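Local coordinates for putative transcriptional regulator protein (Vibrio parahaemolyticus, PDB 3ER6) that probably acts as a sequence-specific DNA-binding transcription factor, of which this chain is the DJ-1/PfpI-like part without the AraC-type helix-turn-helix region, at residues Q41-H46 and E182-H187; M176-E181 and H187-G192. The protein carries 1 engineered substitution. All coordinates share one frame; numbering follows the deposited sequence.

Contact 1: Q41-H46 and E182-H187; sequences QGFMTH and EYFGKH
Phe-43, at the start of the outermost strand of the central sheet within this chain, and Phe-184, near the C-terminal end of a long helix, meet through their rings, with the backbones well apart: the CA atoms of Phe-43 and Tyr-183, the nearest pair, are 10.7 Å from each other. The side chain of Phe-184 can be followed outward. Its CB leaves the helix toward the strand, and CG lies anti to the carbonyl carbon (chi1 -58°), which sends the ring out from the helix in the direction of Phe-43. One face of this ring is covered from within its own helix by Tyr-183 CB, 4.1 Å above the plane and over the ring centre. Of the atoms farther out, CZ alone makes the close approach to the strand: Phe-184 CZ lies 4.0 Å from Phe-43 CD1 and 4.2 Å from Phe-43 CE1. Phe-43 CD1 sits at the edge of the Phe-184 ring, in its plane, whereas CZ reaches the Phe-43 ring obliquely. With ring centroids 6.0 Å apart and planes inclined at 59°, the two rings meet obliquely. The touch is purely apolar and small, burying 68 Å² in all. Both rings also rest on helix 22-37, where Ala-35 touches each of them, and Phe-40 adds another aromatic neighbour to Phe-184. Just beyond the pair, Gly-185 leaves helical geometry with positive phi (97°) and takes the N-cap position of helix 186-195. Strand 43-48 pairs in parallel with strand 9-14 at one margin of the sheet as formed by this chain, so the two phenylalanines join sheet to flanking helices in the alpha/beta sandwich characteristic of the DJ-1/PfpI family.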
ATOM      1  N   GLN A  41      18.126  -3.825  15.021  1.00 41.84           N
ATOM      2  CA  GLN A  41      17.364  -4.789  15.772  1.00 43.94           C
ATOM      3  C   GLN A  41      16.287  -4.184  16.692  1.00 43.31           C
ATOM      4  O   GLN A  41      15.445  -4.910  17.207  1.00 43.67           O
ATOM      5  CB  GLN A  41      18.327  -5.613  16.638  1.00 45.19           C
ATOM      6  CG  GLN A  41      18.036  -7.058  16.622  1.00 51.24           C
ATOM      7  CD  GLN A  41      18.301  -7.694  15.255  1.00 59.61           C
ATOM      8  OE1 GLN A  41      17.919  -8.845  15.018  1.00 64.48           O
ATOM      9  NE2 GLN A  41      18.961  -6.956  14.357  1.00 59.56           N
ATOM     10  N   GLY A  42      16.310  -2.885  16.935  1.00 41.87           N
ATOM     11  CA  GLY A  42      15.355  -2.341  17.906  1.00 41.01           C
ATOM     12  C   GLY A  42      14.218  -1.515  17.330  1.00 40.00           C
ATOM     13  O   GLY A  42      13.791  -0.497  17.920  1.00 40.23           O
ATOM     14  N   PHE A  43      13.749  -1.926  16.161  1.00 37.32           N
ATOM     15  CA  PHE A  43      12.774  -1.130  15.426  1.00 36.99           C
ATOM     16  C   PHE A  43      11.408  -1.729  15.736  1.00 37.03           C
ATOM     17  O   PHE A  43      11.212  -2.943  15.539  1.00 35.48           O
ATOM     18  CB  PHE A  43      13.081  -1.205  13.923  1.00 36.27           C
ATOM     19  CG  PHE A  43      12.343  -0.167  13.090  1.00 36.68           C
ATOM     20  CD1 PHE A  43      12.729   1.173  13.118  1.00 38.68           C
ATOM     21  CD2 PHE A  43      11.292  -0.533  12.285  1.00 36.44           C
ATOM     22  CE1 PHE A  43      12.070   2.153  12.338  1.00 39.15           C
ATOM     23  CE2 PHE A  43      10.624   0.420  11.498  1.00 36.95           C
ATOM     24  CZ  PHE A  43      11.002   1.774  11.552  1.00 37.35           C
ATOM     25  N   MET A  44      10.499  -0.922  16.287  1.00 35.41           N
ATOM     26  CA  MET A  44       9.172  -1.412  16.635  1.00 36.08           C
ATOM     27  C   MET A  44       8.084  -0.545  16.040  1.00 34.39           C
ATOM     28  O   MET A  44       8.115   0.694  16.161  1.00 33.80           O
ATOM     29  CB  MET A  44       8.943  -1.628  18.143  1.00 36.01           C
ATOM     30  CG  MET A  44       9.842  -0.885  19.126  1.00 45.21           C
ATOM     31  SD  MET A  44       9.773  -1.585  20.851  1.00 58.15           S
ATOM     32  CE  MET A  44       9.371  -3.280  20.384  1.00 51.19           C
ATOM     33  N   THR A  45       7.140  -1.180  15.364  1.00 31.90           N
ATOM     34  CA  THR A  45       6.020  -0.430  14.767  1.00 30.09           C
ATOM     35  C   THR A  45       4.661  -0.888  15.313  1.00 29.16           C
ATOM     36  O   THR A  45       4.509  -2.051  15.750  1.00 28.56           O
ATOM     37  CB  THR A  45       6.018  -0.529  13.215  1.00 30.12           C
ATOM     38  OG1 THR A  45       5.614  -1.838  12.835  1.00 30.41           O
ATOM     39  CG2 THR A  45       7.444  -0.261  12.632  1.00 29.57           C
ATOM     40  N   HIS A  46       3.683   0.017  15.327  1.00 29.29           N
ATOM     41  CA  HIS A  46       2.352  -0.316  15.857  1.00 28.80           C
ATOM     42  C   HIS A  46       1.292   0.367  15.041  1.00 28.51           C
ATOM     43  O   HIS A  46       1.332   1.585  14.910  1.00 30.61           O
ATOM     44  CB  HIS A  46       2.190   0.137  17.343  1.00 28.59           C
ATOM     45  CG  HIS A  46       3.340  -0.251  18.225  1.00 27.63           C
ATOM     46  ND1 HIS A  46       3.322  -1.386  18.999  1.00 32.15           N
ATOM     47  CD2 HIS A  46       4.549   0.336  18.436  1.00 29.97           C
ATOM     48  CE1 HIS A  46       4.462  -1.490  19.658  1.00 34.82           C
ATOM     49  NE2 HIS A  46       5.224  -0.451  19.343  1.00 34.60           N
ATOM     50  N   GLU A 182      17.725   9.634   7.435  1.00 32.86           N
ATOM     51  CA  GLU A 182      17.908  10.230   8.777  1.00 34.39           C
ATOM     52  C   GLU A 182      18.297   9.242   9.844  1.00 34.09           C
ATOM     53  O   GLU A 182      19.208   9.530  10.621  1.00 33.72           O
ATOM     54  CB  GLU A 182      16.643  10.963   9.213  1.00 35.58           C
ATOM     55  CG  GLU A 182      16.447  12.181   8.381  1.00 39.75           C
ATOM     56  CD  GLU A 182      15.415  13.134   8.962  1.00 49.12           C
ATOM     57  OE1 GLU A 182      15.601  13.549  10.150  1.00 47.86           O
ATOM     58  OE2 GLU A 182      14.455  13.469   8.202  1.00 45.29           O
ATOM     59  N   TYR A 183      17.622   8.090   9.910  1.00 32.37           N
ATOM     60  CA  TYR A 183      17.917   7.144  10.995  1.00 32.68           C
ATOM     61  C   TYR A 183      18.995   6.145  10.696  1.00 33.27           C
ATOM     62  O   TYR A 183      19.703   5.724  11.622  1.00 33.74           O
ATOM     63  CB  TYR A 183      16.649   6.395  11.393  1.00 32.80           C
ATOM     64  CG  TYR A 183      15.681   7.291  12.127  1.00 32.93           C
ATOM     65  CD1 TYR A 183      15.889   7.604  13.479  1.00 37.68           C
ATOM     66  CD2 TYR A 183      14.584   7.823  11.486  1.00 32.29           C
ATOM     67  CE1 TYR A 183      15.010   8.423  14.162  1.00 38.12           C
ATOM     68  CE2 TYR A 183      13.674   8.667  12.169  1.00 37.89           C
ATOM     69  CZ  TYR A 183      13.907   8.966  13.511  1.00 38.29           C
ATOM     70  OH  TYR A 183      13.025   9.779  14.217  1.00 35.54           O
ATOM     71  N   PHE A 184      19.083   5.734   9.418  1.00 31.77           N
ATOM     72  CA  PHE A 184      19.913   4.611   9.026  1.00 32.62           C
ATOM     73  C   PHE A 184      21.061   4.981   8.067  1.00 32.32           C
ATOM     74  O   PHE A 184      21.976   4.182   7.857  1.00 34.11           O
ATOM     75  CB  PHE A 184      19.060   3.480   8.409  1.00 32.43           C
ATOM     76  CG  PHE A 184      17.995   2.964   9.312  1.00 34.33           C
ATOM     77  CD1 PHE A 184      18.326   2.423  10.557  1.00 35.27           C
ATOM     78  CD2 PHE A 184      16.662   3.000   8.936  1.00 35.10           C
ATOM     79  CE1 PHE A 184      17.348   1.942  11.411  1.00 36.67           C
ATOM     80  CE2 PHE A 184      15.675   2.505   9.793  1.00 33.84           C
ATOM     81  CZ  PHE A 184      16.011   1.978  11.025  1.00 33.39           C
ATOM     82  N   GLY A 185      21.013   6.160   7.461  1.00 31.98           N
ATOM     83  CA  GLY A 185      22.094   6.590   6.608  1.00 32.16           C
ATOM     84  C   GLY A 185      21.891   6.363   5.117  1.00 31.65           C
ATOM     85  O   GLY A 185      20.880   5.771   4.673  1.00 31.49           O
ATOM     86  N   LYS A 186      22.877   6.784   4.343  1.00 31.22           N
ATOM     87  CA  LYS A 186      22.733   6.840   2.895  1.00 31.83           C
ATOM     88  C   LYS A 186      22.599   5.494   2.199  1.00 29.65           C
ATOM     89  O   LYS A 186      21.760   5.313   1.292  1.00 27.03           O
ATOM     90  CB  LYS A 186      23.896   7.614   2.241  1.00 34.17           C
ATOM     91  CG  LYS A 186      23.598   9.087   2.061  1.00 42.61           C
ATOM     92  CD  LYS A 186      24.686   9.817   1.218  1.00 51.33           C
ATOM     93  CE  LYS A 186      25.950  10.134   2.074  1.00 55.33           C
ATOM     94  NZ  LYS A 186      25.713  11.313   2.988  1.00 59.65           N
ATOM     95  N   HIS A 187      23.439   4.553   2.593  1.00 28.42           N
ATOM     96  CA  HIS A 187      23.452   3.275   1.905  1.00 28.80           C
ATOM     97  C   HIS A 187      22.103   2.585   2.103  1.00 28.95           C
ATOM     98  O   HIS A 187      21.549   2.000   1.169  1.00 30.06           O
ATOM     99  CB  HIS A 187      24.597   2.389   2.493  1.00 29.06           C
ATOM    100  CG  HIS A 187      25.909   2.557   1.783  1.00 30.52           C
ATOM    101  ND1 HIS A 187      25.994   2.751   0.421  1.00 31.04           N
ATOM    102  CD2 HIS A 187      27.182   2.606   2.253  1.00 31.78           C
ATOM    103  CE1 HIS A 187      27.258   2.921   0.080  1.00 32.15           C
ATOM    104  NE2 HIS A 187      28.002   2.799   1.168  1.00 32.46           N
TER

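Contact 2: M176-E181 and H187-G192; sequences MLEIVE and HTRNLG
Arg-189 is the knob of this helix pair, its side chain fitting among Leu-177, Glu-178, Val-180 and Glu-181. The segments run nearly antiparallel (153°) with axes 8.3 Å apart. Part of the packed side is Gly-192, where the helix presents only backbone: Leu-177 CD2 packs directly on it, 3.8 Å from Gly-192 C. Val-180 CG1 meets Thr-188 CG2 at 3.7 Å, on the buried side that faces helix 22-37, where Val-180 also touches Leu-31 and Ala-34. The other side is polar and partly exposed. There Arg-189, bent at chi2 (-129°), folds back over helix 173-184 and lays one guanidinium face on Leu-177 CB. Arg-189 NH1 donates to Glu-181 OE1 at 2.9 Å, nearly along the C-O axis of that oxygen although tilted 32° from the guanidinium plane. A straighter but weak bond runs from Arg-189 NH1 to Glu-178 OE2 at 3.5 Å, at the guanidinium edge. One nitrogen therefore serves two carboxylates while the aliphatic stem of the same side chain is packed; the shared positive charge would offset the repulsion between the carboxylates and probably favours their ionised form.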
ATOM      1  N   MET A 176       9.387   8.595   2.884  1.00 28.35           N
ATOM      2  CA  MET A 176       9.820   7.403   3.612  1.00 28.87           C
ATOM      3  C   MET A 176      11.373   7.244   3.529  1.00 29.02           C
ATOM      4  O   MET A 176      12.046   6.951   4.522  1.00 29.58           O
ATOM      5  CB  MET A 176       9.059   6.166   3.083  1.00 28.36           C
ATOM      6  CG  MET A 176       7.607   6.008   3.704  1.00 30.49           C
ATOM      7  SD  MET A 176       7.122   6.534   5.375  1.00 26.01           S
ATOM      8  CE  MET A 176       5.504   7.281   5.081  1.00 31.78           C
ATOM      9  N   LEU A 177      11.927   7.484   2.344  1.00 30.03           N
ATOM     10  CA  LEU A 177      13.394   7.390   2.174  1.00 31.09           C
ATOM     11  C   LEU A 177      14.143   8.496   2.910  1.00 30.34           C
ATOM     12  O   LEU A 177      15.240   8.284   3.408  1.00 29.34           O
ATOM     13  CB  LEU A 177      13.803   7.405   0.693  1.00 31.21           C
ATOM     14  CG  LEU A 177      13.281   6.209  -0.097  1.00 31.54           C
ATOM     15  CD1 LEU A 177      13.695   6.390  -1.538  1.00 32.75           C
ATOM     16  CD2 LEU A 177      13.799   4.865   0.476  1.00 31.20           C
ATOM     17  N   GLU A 178      13.530   9.665   2.992  1.00 30.05           N
ATOM     18  CA  GLU A 178      14.115  10.719   3.770  1.00 32.21           C
ATOM     19  C   GLU A 178      14.265  10.284   5.209  1.00 30.93           C
ATOM     20  O   GLU A 178      15.344  10.383   5.760  1.00 31.47           O
ATOM     21  CB  GLU A 178      13.268  11.984   3.666  1.00 33.09           C
ATOM     22  CG  GLU A 178      13.992  13.199   4.192  1.00 40.23           C
ATOM     23  CD  GLU A 178      15.264  13.531   3.384  1.00 49.34           C
ATOM     24  OE1 GLU A 178      16.238  13.907   4.054  1.00 53.06           O
ATOM     25  OE2 GLU A 178      15.299  13.401   2.119  1.00 50.27           O
ATOM     26  N   ILE A 179      13.200   9.747   5.789  1.00 30.63           N
ATOM     27  CA  ILE A 179      13.215   9.280   7.159  1.00 31.02           C
ATOM     28  C   ILE A 179      14.221   8.128   7.286  1.00 30.76           C
ATOM     29  O   ILE A 179      15.029   8.091   8.245  1.00 31.50           O
ATOM     30  CB  ILE A 179      11.801   8.801   7.560  1.00 32.15           C
ATOM     31  CG1 ILE A 179      10.815   9.977   7.665  1.00 33.65           C
ATOM     32  CG2 ILE A 179      11.823   7.958   8.823  1.00 33.94           C
ATOM     33  CD1 ILE A 179      11.254  10.929   8.586  1.00 38.92           C
ATOM     34  N   VAL A 180      14.216   7.203   6.305  1.00 29.73           N
ATOM     35  CA  VAL A 180      15.239   6.149   6.294  1.00 29.33           C
ATOM     36  C   VAL A 180      16.652   6.729   6.321  1.00 29.12           C
ATOM     37  O   VAL A 180      17.468   6.261   7.086  1.00 28.90           O
ATOM     38  CB  VAL A 180      15.097   5.164   5.092  1.00 29.19           C
ATOM     39  CG1 VAL A 180      16.317   4.181   5.031  1.00 27.99           C
ATOM     40  CG2 VAL A 180      13.828   4.390   5.280  1.00 29.63           C
ATOM     41  N   GLU A 181      16.948   7.748   5.505  1.00 29.47           N
ATOM     42  CA  GLU A 181      18.312   8.268   5.503  1.00 30.16           C
ATOM     43  C   GLU A 181      18.662   8.901   6.868  1.00 30.54           C
ATOM     44  O   GLU A 181      19.733   8.686   7.403  1.00 29.94           O
ATOM     45  CB  GLU A 181      18.512   9.261   4.353  1.00 31.17           C
ATOM     46  CG  GLU A 181      19.896   9.779   4.347  1.00 32.15           C
ATOM     47  CD  GLU A 181      20.193  10.621   3.132  1.00 40.44           C
ATOM     48  OE1 GLU A 181      19.406  10.591   2.158  1.00 41.77           O
ATOM     49  OE2 GLU A 181      21.227  11.305   3.175  1.00 44.49           O
ATOM     50  N   HIS A 187      23.439   4.553   2.593  1.00 28.42           N
ATOM     51  CA  HIS A 187      23.452   3.275   1.905  1.00 28.80           C
ATOM     52  C   HIS A 187      22.103   2.585   2.103  1.00 28.95           C
ATOM     53  O   HIS A 187      21.549   2.000   1.169  1.00 30.06           O
ATOM     54  CB  HIS A 187      24.597   2.389   2.493  1.00 29.06           C
ATOM     55  CG  HIS A 187      25.909   2.557   1.783  1.00 30.52           C
ATOM     56  ND1 HIS A 187      25.994   2.751   0.421  1.00 31.04           N
ATOM     57  CD2 HIS A 187      27.182   2.606   2.253  1.00 31.78           C
ATOM     58  CE1 HIS A 187      27.258   2.921   0.080  1.00 32.15           C
ATOM     59  NE2 HIS A 187      28.002   2.799   1.168  1.00 32.46           N
ATOM     60  N   THR A 188      21.621   2.583   3.348  1.00 28.28           N
ATOM     61  CA  THR A 188      20.267   2.024   3.650  1.00 29.63           C
ATOM     62  C   THR A 188      19.169   2.714   2.818  1.00 30.29           C
ATOM     63  O   THR A 188      18.284   2.054   2.240  1.00 30.19           O
ATOM     64  CB  THR A 188      19.982   2.092   5.165  1.00 30.62           C
ATOM     65  OG1 THR A 188      21.058   1.445   5.880  1.00 29.39           O
ATOM     66  CG2 THR A 188      18.632   1.374   5.585  1.00 30.09           C
ATOM     67  N   ARG A 189      19.228   4.043   2.732  1.00 29.29           N
ATOM     68  CA  ARG A 189      18.303   4.763   1.890  1.00 29.65           C
ATOM     69  C   ARG A 189      18.459   4.293   0.456  1.00 30.52           C
ATOM     70  O   ARG A 189      17.463   4.086  -0.262  1.00 30.65           O
ATOM     71  CB  ARG A 189      18.526   6.278   1.990  1.00 29.85           C
ATOM     72  CG  ARG A 189      17.545   7.085   1.122  1.00 31.18           C
ATOM     73  CD  ARG A 189      18.271   8.114   0.200  1.00 42.13           C
ATOM     74  NE  ARG A 189      17.296   8.858  -0.612  1.00 45.70           N
ATOM     75  CZ  ARG A 189      16.590   9.934  -0.199  1.00 46.52           C
ATOM     76  NH1 ARG A 189      16.759  10.461   0.998  1.00 46.99           N
ATOM     77  NH2 ARG A 189      15.711  10.505  -1.013  1.00 49.70           N
ATOM     78  N   ASN A 190      19.688   4.135  -0.002  1.00 29.94           N
ATOM     79  CA  ASN A 190      19.882   3.798  -1.443  1.00 30.60           C
ATOM     80  C   ASN A 190      19.383   2.382  -1.676  1.00 29.37           C
ATOM     81  O   ASN A 190      18.807   2.122  -2.720  1.00 29.67           O
ATOM     82  CB  ASN A 190      21.365   3.912  -1.885  1.00 30.05           C
ATOM     83  CG  ASN A 190      21.859   5.347  -1.936  1.00 35.33           C
ATOM     84  OD1 ASN A 190      21.061   6.292  -1.878  1.00 35.84           O
ATOM     85  ND2 ASN A 190      23.180   5.522  -1.964  1.00 34.44           N
ATOM     86  N   LEU A 191      19.586   1.477  -0.709  1.00 29.04           N
ATOM     87  CA  LEU A 191      19.062   0.095  -0.818  1.00 30.83           C
ATOM     88  C   LEU A 191      17.543   0.130  -0.864  1.00 32.55           C
ATOM     89  O   LEU A 191      16.911  -0.553  -1.679  1.00 34.08           O
ATOM     90  CB  LEU A 191      19.537  -0.799   0.349  1.00 28.66           C
ATOM     91  CG  LEU A 191      21.015  -1.298   0.219  1.00 31.82           C
ATOM     92  CD1 LEU A 191      21.670  -1.520   1.542  1.00 32.35           C
ATOM     93  CD2 LEU A 191      21.121  -2.545  -0.707  1.00 35.62           C
ATOM     94  N   GLY A 192      16.952   0.946   0.030  1.00 32.71           N
ATOM     95  CA  GLY A 192      15.509   1.256   0.011  1.00 33.66           C
ATOM     96  C   GLY A 192      15.024   1.746  -1.348  1.00 34.06           C
ATOM     97  O   GLY A 192      14.075   1.214  -1.923  1.00 35.05           O
TER

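Contacts 1 and 2 lie about 9 Å apart, centre to centre, on the same side of the chain's centre. Both use helix 173-184, whereas helix 186-195 makes its contacts in contact 2. Contact 1 is a small surface contact, a single aromatic touch that ties the C-terminal end of helix 173-184 to the outermost strand of the sheet within this chain, distant in sequence. Contact 2 is local in sequence but far larger, partly buried, and joins the two helices directly as a hairpin, combining apolar packing with a salt-bridge network. The two touch where Lys-186 CG lies 3.4 Å from Glu-181 OE2. Helix 22-37 packs against both, through Phe-43 and Phe-184 in one and Val-180 in the other.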